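Leucine aminopeptidase 1 (Caenorhabditis elegans, PDB 2HC9) is a zinc-dependent aminopeptidase of the M17 family that releases N-terminal amino acids, preferably leucine, from peptides and probably acts as a digestive enzyme. Local coordinates at residues 221-226 against 334-339; 215-220 against 231-236. The protein carries 1 engineered substitution. One frame throughout, in Å; residues are numbered along the deposited sequence.

Contact 1: 221-226 against 334-339. With ZN (zinc ion), chain B; ZN (zinc ion), chain C; BCT (bicarbonate ion), chain D.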
loop_
_atom_site.group_PDB
_atom_site.type_symbol
_atom_site.label_atom_id
_atom_site.label_comp_id
_atom_site.label_asym_id
_atom_site.label_seq_id
_atom_site.Cartn_x
_atom_site.Cartn_y
_atom_site.Cartn_z
ATOM N N TYR A 221 22.945 14.719 -20.280
ATOM C CA TYR A 221 22.560 16.077 -19.902
ATOM C C TYR A 221 21.199 16.114 -19.216
ATOM O O TYR A 221 21.050 16.709 -18.144
ATOM C CB TYR A 221 22.525 17.019 -21.113
ATOM C CG TYR A 221 22.119 18.416 -20.705
ATOM C CD1 TYR A 221 20.786 18.854 -20.842
ATOM C CD2 TYR A 221 23.048 19.293 -20.138
ATOM C CE1 TYR A 221 20.409 20.159 -20.466
ATOM C CE2 TYR A 221 22.677 20.580 -19.760
ATOM C CZ TYR A 221 21.353 21.001 -19.917
ATOM O OH TYR A 221 20.978 22.274 -19.529
ATOM N N HIS A 222 20.188 15.535 -19.864
ATOM C CA HIS A 222 18.844 15.698 -19.323
ATOM C C HIS A 222 18.632 14.978 -17.993
ATOM O O HIS A 222 17.939 15.481 -17.115
ATOM C CB HIS A 222 17.768 15.419 -20.392
ATOM C CG HIS A 222 17.760 16.468 -21.469
ATOM N ND1 HIS A 222 17.352 17.768 -21.240
ATOM C CD2 HIS A 222 18.168 16.422 -22.761
ATOM C CE1 HIS A 222 17.485 18.471 -22.356
ATOM N NE2 HIS A 222 17.993 17.681 -23.292
ATOM N N VAL A 223 19.286 13.833 -17.815
ATOM C CA VAL A 223 19.248 13.166 -16.511
ATOM C C VAL A 223 19.870 14.041 -15.422
ATOM O O VAL A 223 19.301 14.185 -14.327
ATOM C CB VAL A 223 19.926 11.757 -16.563
ATOM C CG1 VAL A 223 20.158 11.197 -15.167
ATOM C CG2 VAL A 223 19.048 10.789 -17.406
ATOM N N GLY A 224 21.050 14.592 -15.706
ATOM C CA GLY A 224 21.838 15.271 -14.658
ATOM C C GLY A 224 21.566 16.759 -14.450
ATOM O O GLY A 224 22.161 17.378 -13.551
ATOM N N LYS A 225 20.701 17.344 -15.286
ATOM C CA LYS A 225 20.507 18.819 -15.317
ATOM C C LYS A 225 19.888 19.372 -14.027
ATOM O O LYS A 225 20.045 20.552 -13.729
ATOM C CB LYS A 225 19.644 19.260 -16.513
ATOM C CG LYS A 225 18.205 18.675 -16.539
ATOM C CD LYS A 225 17.460 19.050 -17.847
ATOM C CE LYS A 225 16.212 18.177 -18.025
ATOM N NZ LYS A 225 15.405 18.614 -19.195
ATOM N N ALA A 226 19.180 18.525 -13.275
ATOM C CA ALA A 226 18.596 18.973 -12.006
ATOM C C ALA A 226 19.461 18.554 -10.803
ATOM O O ALA A 226 19.018 18.593 -9.660
ATOM C CB ALA A 226 17.162 18.448 -11.869
ATOM N N ASP A 334 13.338 7.360 -12.962
ATOM C CA ASP A 334 14.245 6.512 -12.147
ATOM C C ASP A 334 14.933 5.433 -13.014
ATOM O O ASP A 334 15.802 4.686 -12.538
ATOM C CB ASP A 334 13.426 5.858 -11.032
ATOM C CG ASP A 334 14.272 5.326 -9.883
ATOM O OD1 ASP A 334 15.516 5.504 -9.849
ATOM O OD2 ASP A 334 13.674 4.728 -8.977
ATOM N N ALA A 335 14.548 5.340 -14.282
ATOM C CA ALA A 335 15.240 4.450 -15.226
ATOM C C ALA A 335 16.267 5.327 -15.975
ATOM O O ALA A 335 16.286 5.408 -17.237
ATOM C CB ALA A 335 14.210 3.810 -16.194
ATOM N N GLU A 336 17.114 5.996 -15.182
ATOM C CA GLU A 336 18.002 7.052 -15.703
ATOM C C GLU A 336 19.378 6.522 -16.120
ATOM O O GLU A 336 20.032 7.083 -17.032
ATOM C CB GLU A 336 18.122 8.220 -14.692
ATOM C CG GLU A 336 19.268 8.061 -13.653
ATOM C CD GLU A 336 19.007 6.934 -12.677
ATOM O OE1 GLU A 336 19.974 6.315 -12.180
ATOM O OE2 GLU A 336 17.828 6.641 -12.397
ATOM N N GLY A 337 19.839 5.459 -15.460
ATOM C CA GLY A 337 21.135 4.863 -15.805
ATOM C C GLY A 337 21.201 4.424 -17.262
ATOM O O GLY A 337 22.191 4.647 -17.950
ATOM N N ARG A 338 20.121 3.834 -17.747
ATOM C CA ARG A 338 20.115 3.320 -19.104
ATOM C C ARG A 338 20.155 4.461 -20.138
ATOM O O ARG A 338 20.736 4.295 -21.216
ATOM C CB ARG A 338 18.910 2.391 -19.327
ATOM C CG ARG A 338 17.535 3.119 -19.229
ATOM C CD ARG A 338 16.384 2.085 -19.086
ATOM N NE ARG A 338 16.349 1.542 -17.725
ATOM C CZ ARG A 338 15.384 0.735 -17.278
ATOM N NH1 ARG A 338 14.366 0.405 -18.090
ATOM N NH2 ARG A 338 15.420 0.292 -16.023
ATOM N N LEU A 339 19.588 5.620 -19.793
ATOM C CA LEU A 339 19.638 6.810 -20.674
ATOM C C LEU A 339 21.088 7.286 -20.789
ATOM O O LEU A 339 21.596 7.520 -21.880
ATOM C CB LEU A 339 18.790 7.956 -20.093
ATOM C CG LEU A 339 17.255 7.686 -20.074
ATOM C CD1 LEU A 339 16.522 8.831 -19.382
ATOM C CD2 LEU A 339 16.716 7.490 -21.503
HETATM ZN ZN ZN B . 17.162 5.362 -10.959
HETATM ZN ZN ZN C . 20.126 4.655 -10.978
HETATM C C BCT D . 18.237 2.483 -14.705
HETATM O O1 BCT D . 18.890 3.228 -13.966
HETATM O O2 BCT D . 17.716 1.430 -14.287
HETATM O O3 BCT D . 18.058 2.837 -15.950
HETATM O O HOH W 1 18.286 3.686 -11.140
#
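The two-zinc active site of the M17 catalytic domain is backed here by helix 218-224, whose Val-223 packs on the inner stem of Glu-336 and on Leu-339. Val-223 CG1 lies 3.6 Å from Glu-336 CG, and the two side chains run roughly perpendicular. Its other methyl, CG2, meets Leu-339 CD1 at 3.8 Å, so the branches of one valine divide between a metal ligand and the first turn of helix 337-350. Glu-336 leaves its backbone toward Val-223, then bends at chi2 (-68°), which carries the carboxylate away to bridge the metals: OE2 binds one zinc at 2.0 Å and OE1 the other at 2.1 Å. Asp-334 grips the first zinc twice, through OD1 and its carbonyl O, and a water spans both ions. Lys-252, Asp-257 and Asp-275 supply the remaining protein ligands. Beside the metals, bicarbonate O3 accepts from both Arg-338 N and NE (2.8 Å from NE), while Arg-338 NH2 reaches O2 in the guanidinium plane, nearly straight at 171°. Gly-337 N donates to bicarbonate O1 at 2.8 Å. A carboxylate-bridged zinc pair with an arginine-bound bicarbonate is characteristic of the leucine aminopeptidase active site.

Contact 2: 215-220 against 231-236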
loop_
_atom_site.group_PDB
_atom_site.type_symbol
_atom_site.label_atom_id
_atom_site.label_comp_id
_atom_site.label_asym_id
_atom_site.label_seq_id
_atom_site.Cartn_x
_atom_site.Cartn_y
_atom_site.Cartn_z
ATOM N N ALA A 215 26.773 19.335 -27.341
ATOM C CA ALA A 215 27.399 18.220 -28.069
ATOM C C ALA A 215 26.437 17.068 -28.401
ATOM O O ALA A 215 26.826 16.095 -29.075
ATOM C CB ALA A 215 28.625 17.669 -27.289
ATOM N N GLY A 216 25.206 17.161 -27.910
ATOM C CA GLY A 216 24.161 16.217 -28.262
ATOM C C GLY A 216 24.017 15.053 -27.295
ATOM O O GLY A 216 23.343 14.089 -27.621
ATOM N N PHE A 217 24.652 15.125 -26.116
ATOM C CA PHE A 217 24.541 14.061 -25.119
ATOM C C PHE A 217 23.221 14.216 -24.345
ATOM O O PHE A 217 23.228 14.515 -23.136
ATOM C CB PHE A 217 25.698 14.103 -24.110
ATOM C CG PHE A 217 27.048 13.697 -24.682
ATOM C CD1 PHE A 217 27.559 12.426 -24.449
ATOM C CD2 PHE A 217 27.834 14.617 -25.375
ATOM C CE1 PHE A 217 28.824 12.065 -24.938
ATOM C CE2 PHE A 217 29.089 14.256 -25.880
ATOM C CZ PHE A 217 29.578 12.984 -25.663
ATOM N N GLY A 218 22.100 13.978 -25.020
ATOM C CA GLY A 218 20.802 14.271 -24.411
ATOM C C GLY A 218 20.523 13.418 -23.182
ATOM O O GLY A 218 19.920 13.896 -22.219
ATOM N N GLY A 219 20.951 12.151 -23.211
ATOM C CA GLY A 219 20.752 11.271 -22.065
ATOM C C GLY A 219 21.500 11.777 -20.850
ATOM O O GLY A 219 20.906 11.957 -19.789
ATOM N N ILE A 220 22.808 11.994 -20.997
ATOM C CA ILE A 220 23.637 12.414 -19.853
ATOM C C ILE A 220 23.166 13.788 -19.354
ATOM O O ILE A 220 22.987 13.982 -18.156
ATOM C CB ILE A 220 25.129 12.462 -20.221
ATOM C CG1 ILE A 220 25.524 11.105 -20.835
ATOM C CG2 ILE A 220 25.975 12.776 -18.973
ATOM C CD1 ILE A 220 27.075 10.939 -21.019
ATOM N N PRO A 231 26.169 17.654 -14.740
ATOM C CA PRO A 231 26.489 16.354 -15.311
ATOM C C PRO A 231 27.854 16.416 -16.037
ATOM O O PRO A 231 28.284 17.503 -16.440
ATOM C CB PRO A 231 25.327 16.121 -16.328
ATOM C CG PRO A 231 24.854 17.529 -16.692
ATOM C CD PRO A 231 24.986 18.287 -15.378
ATOM N N ALA A 232 28.509 15.270 -16.211
ATOM C CA ALA A 232 29.776 15.205 -16.947
ATOM C C ALA A 232 29.903 13.871 -17.615
ATOM O O ALA A 232 29.349 12.865 -17.156
ATOM C CB ALA A 232 30.979 15.415 -16.001
ATOM N N PHE A 233 30.656 13.868 -18.705
ATOM C CA PHE A 233 31.117 12.652 -19.334
ATOM C C PHE A 233 32.653 12.718 -19.371
ATOM O O PHE A 233 33.230 13.700 -19.863
ATOM C CB PHE A 233 30.571 12.618 -20.756
ATOM C CG PHE A 233 30.939 11.374 -21.537
ATOM C CD1 PHE A 233 30.495 10.112 -21.135
ATOM C CD2 PHE A 233 31.676 11.482 -22.703
ATOM C CE1 PHE A 233 30.763 8.966 -21.881
ATOM C CE2 PHE A 233 31.963 10.348 -23.465
ATOM C CZ PHE A 233 31.526 9.082 -23.057
ATOM N N VAL A 234 33.291 11.705 -18.805
ATOM C CA VAL A 234 34.757 11.680 -18.720
ATOM C C VAL A 234 35.267 10.484 -19.492
ATOM O O VAL A 234 34.804 9.354 -19.275
ATOM C CB VAL A 234 35.216 11.560 -17.250
ATOM C CG1 VAL A 234 36.763 11.377 -17.154
ATOM C CG2 VAL A 234 34.744 12.797 -16.454
ATOM N N VAL A 235 36.244 10.714 -20.368
ATOM C CA VAL A 235 36.876 9.608 -21.103
ATOM C C VAL A 235 38.358 9.588 -20.712
ATOM O O VAL A 235 39.023 10.617 -20.840
ATOM C CB VAL A 235 36.764 9.809 -22.635
ATOM C CG1 VAL A 235 37.358 8.597 -23.386
ATOM C CG2 VAL A 235 35.294 10.017 -23.035
ATOM N N LEU A 236 38.851 8.437 -20.268
ATOM C CA LEU A 236 40.303 8.219 -20.157
ATOM C C LEU A 236 40.672 7.261 -21.265
ATOM O O LEU A 236 40.129 6.157 -21.328
ATOM C CB LEU A 236 40.651 7.577 -18.812
ATOM C CG LEU A 236 39.992 8.244 -17.591
ATOM C CD1 LEU A 236 40.452 7.521 -16.324
ATOM C CD2 LEU A 236 40.323 9.761 -17.546
#
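Helix 218-224 approaches the start of strand 232-238 most closely where Ile-220 CA lies 6.7 Å from Pro-231 CA, a helix-on-sheet packing inside the alpha/beta catalytic domain. The preceding helix ends in a Schellman motif at Gly-216, whose positive phi (94°) takes the chain out of the helix. Phe-217 follows as the N-cap of the next helix and the centre of an inverse gamma turn. Its side chain sets out toward the strand, and CE1 sits over one face of the Phe-233 ring, toward the rim, 3.7 Å from CD2. The planes are inclined by 41° with centroids 5.1 Å apart, an oblique aromatic pair. Phe-233 stands with CG anti to its backbone N (chi1 -178°), which turns one side of the ring to both Phe-217 and Ile-220. Tyr-347 meets it edge-to-face, while Leu-212 of helix 210-215 and Cys-301 and Cys-303 of strand 297-307 add further contacts. Strand 232-238 itself is held between strands 203-208 and 297-307 by antiparallel pairing. Ile-220 N donates to Asp-343 OD2. Pro-231 CB packs 3.7 Å from the backbone O of Ile-220. Ile-220 divides its side chain: CG2 rests 3.8 Å from the carbonyl O of Ala-232, and CD1 reaches Phe-233, pressing on its CD1 at 3.5 Å.

In the fold
Both contacts are buried, and both use helix 218-224: its first turn faces strand 232-238 in contact 2, while its later part lies against the metal-binding loop and helix 337-350 in contact 1. Their centres are 11 Å apart, and they meet where Gly-224 O lies 3.5 Å from Pro-231 CD. Strand 297-307 touches both, Val-305 meeting Val-223 and Ile-220 alike. The chemistry changes over this short distance. Contact 2 joins aromatic and aliphatic groups in the hydrophobic core, whereas contact 1 has a small apolar patch on one side of Glu-336 and zinc, bicarbonate and charged groups on the other.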